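PDB 3GIP: N-acyl-D-glutamate deacylase from Bordetella bronchiseptica, which probably hydrolyses the amide bond of N-acyl-D-glutamate to release D-glutamate and a carboxylic acid, as a zinc-bound member of the amidohydrolase superfamily. Local coordinates for residues A[69-72]-A[73-77]; A[264-267]-A[268-271]; A[319-322]-A[323-326]; A[429-433]-A[434-438]. All blocks are in the same frame, centred on the assembly; numbering follows the deposited sequence.

All four contacts are local, each made by one continuous run of chain, and none touches another. Contact 1 lies nearest the chain centre, about 14 Å centre to centre, and combines a buried methionine and phenylalanine with charged ends that find partners further off. Contact 2, across the chain centre from it, is part of a barrel helix, where an arginine lies along the backbone and an aspartate-arginine bridge forms. Contact 3 is the most peripheral, about 34 Å out, and rests an isoleucine methyl against the face of a tryptophan. Both lie on longer helices, whereas contact 1 has similar bonds in a single short turn. Contact 4, leaving a strand, adds a side-chain acceptor, Asp432 OD1, to its main-chain bonds, with water beside it.

Contact 1: residues A[69-72]-A[73-77]; sequences DDLM and FVEKP
Met72 lies alongside Lys76 and crosses Glu75 at an angle. Its chain is bent at both chi2 (-58°) and chi3, which turns CE back to lie 3.7 Å from Glu75 CD, while Met72 SD lies 3.9 Å from Lys76 CD of the extended lysine. Trp81 and Pro368 also touch this sulfur-bearing chain. Glu75 in turn runs beside Leu71, with Glu75 OE2 3.7 Å from Leu71 CB; its carboxylate is hydrogen-bonded to Thr118, and Lys76 NZ reaches the carbonyl of Pro368. The run includes the short helix 72-75 that follows barrel strand 57-64 of the amidohydrolase fold, and its backbone bonds are those of a single turn: Glu75 N to Leu71 O at 3.1 Å and Lys76 N to Met72 O at 2.8 Å, after which Lys76 leaves helical geometry. On another flank, the ring of Phe73 comes obliquely against the preceding backbone, with Phe73 CE2 3.2 Å from Asp69 O and Phe73 CD2 3.4 Å from Asp70 O. Val90 and Val92 of strand 87-92 and Leu131 of helix 124-133 also touch that ring. Asp69 forms a salt bridge with Lys82 and a hydrogen bond with Trp81 NE1, tying the entry of the turn to helix 80-83.

Contact 2: residues A[264-267]-A[268-271]; sequences LANI and DRAR
Arg269 lays its guanidinium back along the helix over the backbone of Ala265 and Asn266. This is helix 260-272, which links the parallel strands 243-246 and 277-281 in a beta-alpha-beta unit of the amidohydrolase TIM barrel. A bend at chi3 (-71°) turns the arginine toward the preceding turn, so that one face of the group rests on Asn266 CA, with Arg269 NH2 3.5 Å from it. Arg269 NH1 lies 3.7 Å from Ala265 CB. The side chains of Asn266 and Arg269 cross, yet the amide and guanidinium planes are only 19° apart; Asn266 ND2 is hydrogen-bonded to Glu231 of the adjoining helix 226-240.

Ile267 faces the barrel, where it packs on Val277 of strand 277-281. Toward the next turn its CG2 comes only within 4.3 Å of Arg271 CD; the closer tie is through the backbone, Arg271 N to Ile267 O at 3.0 Å, one of four successive i to i+4 bonds in this run.

Asp268 folds its side chain back toward the carbonyl of Leu264, with Asp268 CG 3.2 Å from Leu264 O, the same oxygen that accepts the bond from Asp268 N. Its OD1 is shared between His357 NE2, in the loop after helix 348-356, and Arg271. Arg271 NE meets Asp268 OD1 at 2.8 Å in a nearly straight salt-bridge hydrogen bond (171°), the oxygen lying at the edge of the guanidinium and almost in its plane, while on the aspartate the nitrogen comes to the anti side of OD1, well out of the carboxylate plane.

Contact 3: residues A[319-322]-A[323-326]; sequences ADIA and ARWG
With CG1 of Ile321 anti to its own carbonyl carbon (chi1 -64°), the CG2 methyl is left facing the following turn, and the similar chi1 of Trp325 (-65°) sets the indole alongside, its face against the methyl. The result is a CH-pi contact: Ile321 CG2 lies 3.3 Å from the centroid of the six-membered ring of Trp325, 6° off the ring normal. Ile321 O lies over the indole face near the five-membered ring, 3.4 Å from Trp325 CG, while also accepting the backbone bond from Trp325 N at 3.0 Å. The indole therefore lies against both the methyl and the carbonyl of one residue; it also meets the ring of His310 and touches the side chains of Arg335 and Leu336.

Arg324 bends at chi3 and crosses Ile321, its NH2 4.1 Å from Ile321 CG1; that nitrogen forms a salt bridge with Glu316, just ahead of the helix. Ala322 touches Ala332 of helix 329-336, a point where the two short helices meet. At the C-terminal end Gly326 takes positive phi, and Gly326 N turns back to Ala323 O in a weak bond of 3.3 Å while Cys327 N reaches Ala322 O, the Schellman motif that closes a helix.

Contact 4: residues A[429-433]-A[434-438]; sequences VVFDP and DTVAD
Asp432 OD1 gathers the backbone of the two residues after Pro433: Asp434 N donates to it at 2.8 Å and Thr435 N, more weakly, at 3.4 Å. An extended chi1 of -173° carries the carboxylate forward to these amides, and Asp434 N meets the anti side of the oxygen, 20° out of the carboxylate plane. This is an Asx turn with proline at its second position, here leading the chain away from strand 428-431. The main chain reinforces it: Val436 N bonds to Asp432 O at 2.9 Å, and Thr435 N adds a weak bond to the same carbonyl. Thr435 lies against the aspartate, its OG1 3.2 Å from Asp432 CB.

Val436 CG1 comes within 4.0 Å of Phe431 CD1, meeting the ring obliquely, and both side chains also touch Ile452 of the neighbouring strand 452-457. Arg390 of helix 376-391 is hydrogen-bonded to the carbonyls of Pro433 and Val436. A water lies 2.8 Å from Asp432 OD1 and 3.0 Å from Asp434 OD2 and may bridge them. The amide donors probably stabilise negative charge on Asp432 OD1, while the nearby like charge of Asp434 would oppose it; the water may ease this.

Contact 1: residues A[69-72]-A[73-77]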
loop_
_atom_site.group_PDB
_atom_site.type_symbol
_atom_site.label_atom_id
_atom_site.label_comp_id
_atom_site.label_asym_id
_atom_site.label_seq_id
_atom_site.Cartn_x
_atom_site.Cartn_y
_atom_site.Cartn_z
ATOM N N ASP A 69 -0.062 0.648 -7.524
ATOM C CA ASP A 69 -0.264 1.653 -8.565
ATOM C C ASP A 69 0.972 1.915 -9.426
ATOM O O ASP A 69 1.038 2.922 -10.130
ATOM C CB ASP A 69 -0.712 2.955 -7.903
ATOM C CG ASP A 69 -1.698 2.717 -6.776
ATOM O OD1 ASP A 69 -2.917 2.653 -7.045
ATOM O OD2 ASP A 69 -1.243 2.572 -5.620
ATOM N N ASP A 70 1.925 0.992 -9.379
ATOM C CA ASP A 70 3.179 1.103 -10.124
ATOM C C ASP A 70 3.081 1.724 -11.512
ATOM O O ASP A 70 3.823 2.654 -11.840
ATOM C CB ASP A 70 3.819 -0.277 -10.279
ATOM C CG ASP A 70 4.152 -0.917 -8.956
ATOM O OD1 ASP A 70 5.353 -1.164 -8.708
ATOM O OD2 ASP A 70 3.216 -1.174 -8.170
ATOM N N LEU A 71 2.172 1.200 -12.326
ATOM C CA LEU A 71 2.023 1.669 -13.701
ATOM C C LEU A 71 0.894 2.661 -13.944
ATOM O O LEU A 71 0.660 3.063 -15.082
ATOM C CB LEU A 71 1.824 0.466 -14.623
ATOM C CG LEU A 71 2.740 -0.732 -14.379
ATOM C CD1 LEU A 71 2.280 -1.896 -15.244
ATOM C CD2 LEU A 71 4.185 -0.360 -14.672
ATOM N N MET A 72 0.199 3.063 -12.888
ATOM C CA MET A 72 -0.918 3.987 -13.036
ATOM C C MET A 72 -0.523 5.434 -13.288
ATOM O O MET A 72 -1.322 6.220 -13.787
ATOM C CB MET A 72 -1.817 3.916 -11.800
ATOM C CG MET A 72 -2.436 2.547 -11.587
ATOM S SD MET A 72 -3.408 2.010 -13.006
ATOM C CE MET A 72 -2.277 0.904 -13.793
ATOM N N PHE A 73 0.706 5.792 -12.939
ATOM C CA PHE A 73 1.160 7.159 -13.135
ATOM C C PHE A 73 1.246 7.480 -14.625
ATOM O O PHE A 73 1.277 8.642 -15.021
ATOM C CB PHE A 73 2.499 7.344 -12.419
ATOM C CG PHE A 73 2.463 6.891 -10.982
ATOM C CD1 PHE A 73 1.649 7.541 -10.057
ATOM C CD2 PHE A 73 3.178 5.771 -10.572
ATOM C CE1 PHE A 73 1.543 7.075 -8.745
ATOM C CE2 PHE A 73 3.081 5.293 -9.261
ATOM C CZ PHE A 73 2.259 5.947 -8.347
ATOM N N VAL A 74 1.265 6.439 -15.451
ATOM C CA VAL A 74 1.303 6.625 -16.897
ATOM C C VAL A 74 -0.047 6.216 -17.500
ATOM O O VAL A 74 -0.540 6.855 -18.431
ATOM C CB VAL A 74 2.442 5.796 -17.554
ATOM C CG1 VAL A 74 2.216 4.307 -17.330
ATOM C CG2 VAL A 74 2.517 6.106 -19.045
ATOM N N GLU A 75 -0.649 5.166 -16.949
ATOM C CA GLU A 75 -1.933 4.669 -17.442
ATOM C C GLU A 75 -3.159 5.496 -17.047
ATOM O O GLU A 75 -3.979 5.839 -17.899
ATOM C CB GLU A 75 -2.144 3.220 -16.990
ATOM C CG GLU A 75 -1.231 2.217 -17.670
ATOM C CD GLU A 75 -1.645 0.783 -17.408
ATOM O OE1 GLU A 75 -2.858 0.502 -17.465
ATOM O OE2 GLU A 75 -0.764 -0.069 -17.165
ATOM N N LYS A 76 -3.288 5.799 -15.759
ATOM C CA LYS A 76 -4.422 6.567 -15.241
ATOM C C LYS A 76 -3.861 7.621 -14.294
ATOM O O LYS A 76 -4.059 7.553 -13.083
ATOM C CB LYS A 76 -5.370 5.641 -14.472
ATOM C CG LYS A 76 -5.750 4.374 -15.220
ATOM C CD LYS A 76 -6.722 3.527 -14.413
ATOM C CE LYS A 76 -7.106 2.260 -15.165
ATOM N NZ LYS A 76 -8.085 1.438 -14.395
ATOM N N PRO A 77 -3.171 8.628 -14.845
ATOM C CA PRO A 77 -2.542 9.723 -14.096
ATOM C C PRO A 77 -3.323 10.505 -13.037
ATOM O O PRO A 77 -2.710 11.124 -12.167
ATOM C CB PRO A 77 -2.013 10.634 -15.204
ATOM C CG PRO A 77 -2.980 10.401 -16.325
ATOM C CD PRO A 77 -3.141 8.904 -16.294
#

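Contact 2: residues A[264-267]-A[268-271]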
loop_
_atom_site.group_PDB
_atom_site.type_symbol
_atom_site.label_atom_id
_atom_site.label_comp_id
_atom_site.label_asym_id
_atom_site.label_seq_id
_atom_site.Cartn_x
_atom_site.Cartn_y
_atom_site.Cartn_z
ATOM N N LEU A 264 1.240 -11.836 16.191
ATOM C CA LEU A 264 1.610 -10.542 16.749
ATOM C C LEU A 264 2.552 -10.731 17.936
ATOM O O LEU A 264 3.412 -9.889 18.194
ATOM C CB LEU A 264 0.358 -9.772 17.177
ATOM C CG LEU A 264 -0.549 -9.360 16.012
ATOM C CD1 LEU A 264 -1.821 -8.723 16.560
ATOM C CD2 LEU A 264 0.189 -8.393 15.092
ATOM N N ALA A 265 2.391 -11.838 18.655
ATOM C CA ALA A 265 3.256 -12.123 19.795
ATOM C C ALA A 265 4.661 -12.402 19.271
ATOM O O ALA A 265 5.657 -12.004 19.880
ATOM C CB ALA A 265 2.732 -13.331 20.572
ATOM N N ASN A 266 4.729 -13.076 18.128
ATOM C CA ASN A 266 6.007 -13.413 17.508
ATOM C C ASN A 266 6.656 -12.125 17.019
ATOM O O ASN A 266 7.859 -11.909 17.189
ATOM C CB ASN A 266 5.773 -14.372 16.341
ATOM C CG ASN A 266 7.025 -15.121 15.940
ATOM O OD1 ASN A 266 8.094 -14.923 16.516
ATOM N ND2 ASN A 266 6.898 -15.993 14.946
ATOM N N ILE A 267 5.846 -11.265 16.413
ATOM C CA ILE A 267 6.322 -9.980 15.919
ATOM C C ILE A 267 6.873 -9.174 17.093
ATOM O O ILE A 267 7.932 -8.555 16.993
ATOM C CB ILE A 267 5.169 -9.219 15.231
ATOM C CG1 ILE A 267 4.878 -9.876 13.877
ATOM C CG2 ILE A 267 5.513 -7.744 15.077
ATOM C CD1 ILE A 267 3.666 -9.323 13.153
ATOM N N ASP A 268 6.161 -9.195 18.215
ATOM C CA ASP A 268 6.610 -8.470 19.396
ATOM C C ASP A 268 7.938 -9.010 19.913
ATOM O O ASP A 268 8.805 -8.239 20.319
ATOM C CB ASP A 268 5.553 -8.536 20.502
ATOM C CG ASP A 268 4.371 -7.624 20.231
ATOM O OD1 ASP A 268 4.481 -6.748 19.345
ATOM O OD2 ASP A 268 3.335 -7.768 20.915
ATOM N N ARG A 269 8.108 -10.330 19.897
ATOM C CA ARG A 269 9.359 -10.914 20.367
ATOM C C ARG A 269 10.517 -10.457 19.487
ATOM O O ARG A 269 11.623 -10.214 19.975
ATOM C CB ARG A 269 9.283 -12.445 20.372
ATOM C CG ARG A 269 8.385 -13.020 21.463
ATOM C CD ARG A 269 8.622 -14.518 21.656
ATOM N NE ARG A 269 8.126 -15.328 20.545
ATOM C CZ ARG A 269 6.843 -15.606 20.331
ATOM N NH1 ARG A 269 5.912 -15.138 21.152
ATOM N NH2 ARG A 269 6.489 -16.359 19.297
ATOM N N ALA A 270 10.256 -10.328 18.191
ATOM C CA ALA A 270 11.287 -9.900 17.252
ATOM C C ALA A 270 11.681 -8.438 17.440
ATOM O O ALA A 270 12.868 -8.105 17.420
ATOM C CB ALA A 270 10.816 -10.127 15.819
ATOM N N ARG A 271 10.697 -7.561 17.624
ATOM C CA ARG A 271 11.005 -6.146 17.791
ATOM C C ARG A 271 11.605 -5.847 19.159
ATOM O O ARG A 271 12.318 -4.859 19.325
ATOM C CB ARG A 271 9.761 -5.277 17.510
ATOM C CG ARG A 271 8.594 -5.383 18.480
ATOM C CD ARG A 271 7.315 -4.898 17.784
ATOM N NE ARG A 271 6.192 -4.690 18.699
ATOM C CZ ARG A 271 5.963 -3.560 19.361
ATOM N NH1 ARG A 271 6.779 -2.520 19.213
ATOM N NH2 ARG A 271 4.911 -3.469 20.172
#

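Contact 3: residues A[319-322]-A[323-326]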
loop_
_atom_site.group_PDB
_atom_site.type_symbol
_atom_site.label_atom_id
_atom_site.label_comp_id
_atom_site.label_asym_id
_atom_site.label_seq_id
_atom_site.Cartn_x
_atom_site.Cartn_y
_atom_site.Cartn_z
ATOM N N ALA A 319 -19.934 -19.710 -7.565
ATOM C CA ALA A 319 -20.936 -20.770 -7.488
ATOM C C ALA A 319 -22.084 -20.557 -8.470
ATOM O O ALA A 319 -22.610 -21.522 -9.024
ATOM C CB ALA A 319 -21.480 -20.885 -6.065
ATOM N N ASP A 320 -22.474 -19.301 -8.685
ATOM C CA ASP A 320 -23.559 -18.995 -9.616
ATOM C C ASP A 320 -23.101 -19.232 -11.048
ATOM O O ASP A 320 -23.862 -19.729 -11.878
ATOM C CB ASP A 320 -24.017 -17.537 -9.476
ATOM C CG ASP A 320 -24.767 -17.275 -8.184
ATOM O OD1 ASP A 320 -25.168 -18.246 -7.507
ATOM O OD2 ASP A 320 -24.968 -16.086 -7.854
ATOM N N ILE A 321 -21.855 -18.866 -11.335
ATOM C CA ILE A 321 -21.304 -19.052 -12.670
ATOM C C ILE A 321 -21.244 -20.545 -12.980
ATOM O O ILE A 321 -21.691 -20.989 -14.040
ATOM C CB ILE A 321 -19.888 -18.458 -12.765
ATOM C CG1 ILE A 321 -19.951 -16.945 -12.551
ATOM C CG2 ILE A 321 -19.277 -18.786 -14.127
ATOM C CD1 ILE A 321 -18.590 -16.288 -12.350
ATOM N N ALA A 322 -20.701 -21.318 -12.045
ATOM C CA ALA A 322 -20.585 -22.762 -12.219
ATOM C C ALA A 322 -21.948 -23.414 -12.431
ATOM O O ALA A 322 -22.116 -24.258 -13.311
ATOM C CB ALA A 322 -19.894 -23.376 -11.008
ATOM N N ALA A 323 -22.925 -23.025 -11.621
ATOM C CA ALA A 323 -24.263 -23.591 -11.741
ATOM C C ALA A 323 -24.860 -23.286 -13.111
ATOM O O ALA A 323 -25.509 -24.135 -13.723
ATOM C CB ALA A 323 -25.160 -23.035 -10.641
ATOM N N ARG A 324 -24.642 -22.068 -13.591
ATOM C CA ARG A 324 -25.170 -21.663 -14.887
ATOM C C ARG A 324 -24.522 -22.435 -16.033
ATOM O O ARG A 324 -25.178 -22.755 -17.023
ATOM C CB ARG A 324 -24.969 -20.157 -15.090
ATOM C CG ARG A 324 -25.549 -19.636 -16.397
ATOM C CD ARG A 324 -25.582 -18.114 -16.440
ATOM N NE ARG A 324 -24.253 -17.506 -16.488
ATOM C CZ ARG A 324 -23.712 -16.799 -15.499
ATOM N NH1 ARG A 324 -24.373 -16.607 -14.364
ATOM N NH2 ARG A 324 -22.514 -16.254 -15.657
ATOM N N TRP A 325 -23.235 -22.737 -15.895
ATOM C CA TRP A 325 -22.509 -23.462 -16.933
ATOM C C TRP A 325 -22.667 -24.972 -16.822
ATOM O O TRP A 325 -22.314 -25.708 -17.743
ATOM C CB TRP A 325 -21.021 -23.108 -16.885
ATOM C CG TRP A 325 -20.726 -21.675 -17.217
ATOM C CD1 TRP A 325 -21.588 -20.760 -17.749
ATOM C CD2 TRP A 325 -19.467 -21.008 -17.077
ATOM N NE1 TRP A 325 -20.943 -19.563 -17.952
ATOM C CE2 TRP A 325 -19.639 -19.688 -17.547
ATOM C CE3 TRP A 325 -18.208 -21.400 -16.600
ATOM C CZ2 TRP A 325 -18.596 -18.754 -17.556
ATOM C CZ3 TRP A 325 -17.169 -20.470 -16.608
ATOM C CH2 TRP A 325 -17.372 -19.163 -17.084
ATOM N N GLY A 326 -23.183 -25.431 -15.688
ATOM C CA GLY A 326 -23.369 -26.858 -15.492
ATOM C C GLY A 326 -22.086 -27.622 -15.212
ATOM O O GLY A 326 -21.962 -28.791 -15.582
#

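Contact 4: residues A[429-433]-A[434-438]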
loop_
_atom_site.group_PDB
_atom_site.type_symbol
_atom_site.label_atom_id
_atom_site.label_comp_id
_atom_site.label_asym_id
_atom_site.label_seq_id
_atom_site.Cartn_x
_atom_site.Cartn_y
_atom_site.Cartn_z
ATOM N N VAL A 429 -3.682 17.184 4.425
ATOM C CA VAL A 429 -5.063 16.803 4.173
ATOM C C VAL A 429 -5.920 17.501 5.216
ATOM O O VAL A 429 -5.577 17.533 6.399
ATOM C CB VAL A 429 -5.298 15.271 4.255
ATOM C CG1 VAL A 429 -4.939 14.743 5.633
ATOM C CG2 VAL A 429 -6.757 14.963 3.930
ATOM N N VAL A 430 -7.022 18.087 4.761
ATOM C CA VAL A 430 -7.955 18.776 5.639
ATOM C C VAL A 430 -9.245 17.971 5.587
ATOM O O VAL A 430 -9.777 17.721 4.505
ATOM C CB VAL A 430 -8.235 20.212 5.144
ATOM C CG1 VAL A 430 -9.231 20.900 6.069
ATOM C CG2 VAL A 430 -6.935 20.998 5.078
ATOM N N PHE A 431 -9.746 17.555 6.744
ATOM C CA PHE A 431 -10.968 16.763 6.763
ATOM C C PHE A 431 -11.851 17.035 7.969
ATOM O O PHE A 431 -11.383 17.513 9.000
ATOM C CB PHE A 431 -10.617 15.269 6.693
ATOM C CG PHE A 431 -9.895 14.741 7.912
ATOM C CD1 PHE A 431 -10.608 14.221 8.990
ATOM C CD2 PHE A 431 -8.502 14.750 7.975
ATOM C CE1 PHE A 431 -9.946 13.716 10.113
ATOM C CE2 PHE A 431 -7.828 14.247 9.096
ATOM C CZ PHE A 431 -8.552 13.729 10.166
ATOM N N ASP A 432 -13.139 16.748 7.817
ATOM C CA ASP A 432 -14.102 16.926 8.895
ATOM C C ASP A 432 -14.058 15.625 9.699
ATOM O O ASP A 432 -14.405 14.563 9.187
ATOM C CB ASP A 432 -15.502 17.135 8.320
ATOM C CG ASP A 432 -16.517 17.494 9.381
ATOM O OD1 ASP A 432 -16.433 16.935 10.494
ATOM O OD2 ASP A 432 -17.403 18.330 9.096
ATOM N N PRO A 433 -13.629 15.690 10.969
ATOM C CA PRO A 433 -13.559 14.470 11.779
ATOM C C PRO A 433 -14.899 13.799 12.047
ATOM O O PRO A 433 -14.962 12.587 12.266
ATOM C CB PRO A 433 -12.881 14.948 13.059
ATOM C CG PRO A 433 -13.373 16.364 13.181
ATOM C CD PRO A 433 -13.242 16.872 11.761
ATOM N N ASP A 434 -15.971 14.582 12.018
ATOM C CA ASP A 434 -17.293 14.039 12.293
ATOM C C ASP A 434 -18.004 13.420 11.100
ATOM O O ASP A 434 -18.930 12.634 11.278
ATOM C CB ASP A 434 -18.188 15.115 12.911
ATOM C CG ASP A 434 -17.698 15.567 14.271
ATOM O OD1 ASP A 434 -17.175 14.720 15.026
ATOM O OD2 ASP A 434 -17.845 16.763 14.592
ATOM N N THR A 435 -17.577 13.761 9.888
ATOM C CA THR A 435 -18.225 13.215 8.701
ATOM C C THR A 435 -17.311 12.368 7.826
ATOM O O THR A 435 -17.793 11.598 6.996
ATOM C CB THR A 435 -18.807 14.330 7.804
ATOM O OG1 THR A 435 -17.739 15.137 7.293
ATOM C CG2 THR A 435 -19.777 15.206 8.595
ATOM N N VAL A 436 -16.000 12.503 7.997
ATOM C CA VAL A 436 -15.077 11.740 7.161
ATOM C C VAL A 436 -15.434 10.260 7.162
ATOM O O VAL A 436 -15.621 9.648 8.214
ATOM C CB VAL A 436 -13.603 11.935 7.598
ATOM C CG1 VAL A 436 -13.367 11.347 8.983
ATOM C CG2 VAL A 436 -12.675 11.300 6.563
ATOM N N ALA A 437 -15.541 9.690 5.968
ATOM C CA ALA A 437 -15.908 8.291 5.838
ATOM C C ALA A 437 -15.848 7.819 4.401
ATOM O O ALA A 437 -15.929 8.611 3.460
ATOM C CB ALA A 437 -17.321 8.078 6.376
ATOM N N ASP A 438 -15.716 6.509 4.247
ATOM C CA ASP A 438 -15.679 5.884 2.939
ATOM C C ASP A 438 -17.112 5.751 2.443
ATOM O O ASP A 438 -18.053 5.722 3.240
ATOM C CB ASP A 438 -15.055 4.494 3.051
ATOM C CG ASP A 438 -15.762 3.614 4.082
ATOM O OD1 ASP A 438 -15.944 4.065 5.231
ATOM O OD2 ASP A 438 -16.128 2.471 3.743
HETATM O O HOH W 1 -16.594 18.686 12.711
HETATM O O HOH W 2 -15.775 12.392 15.432
#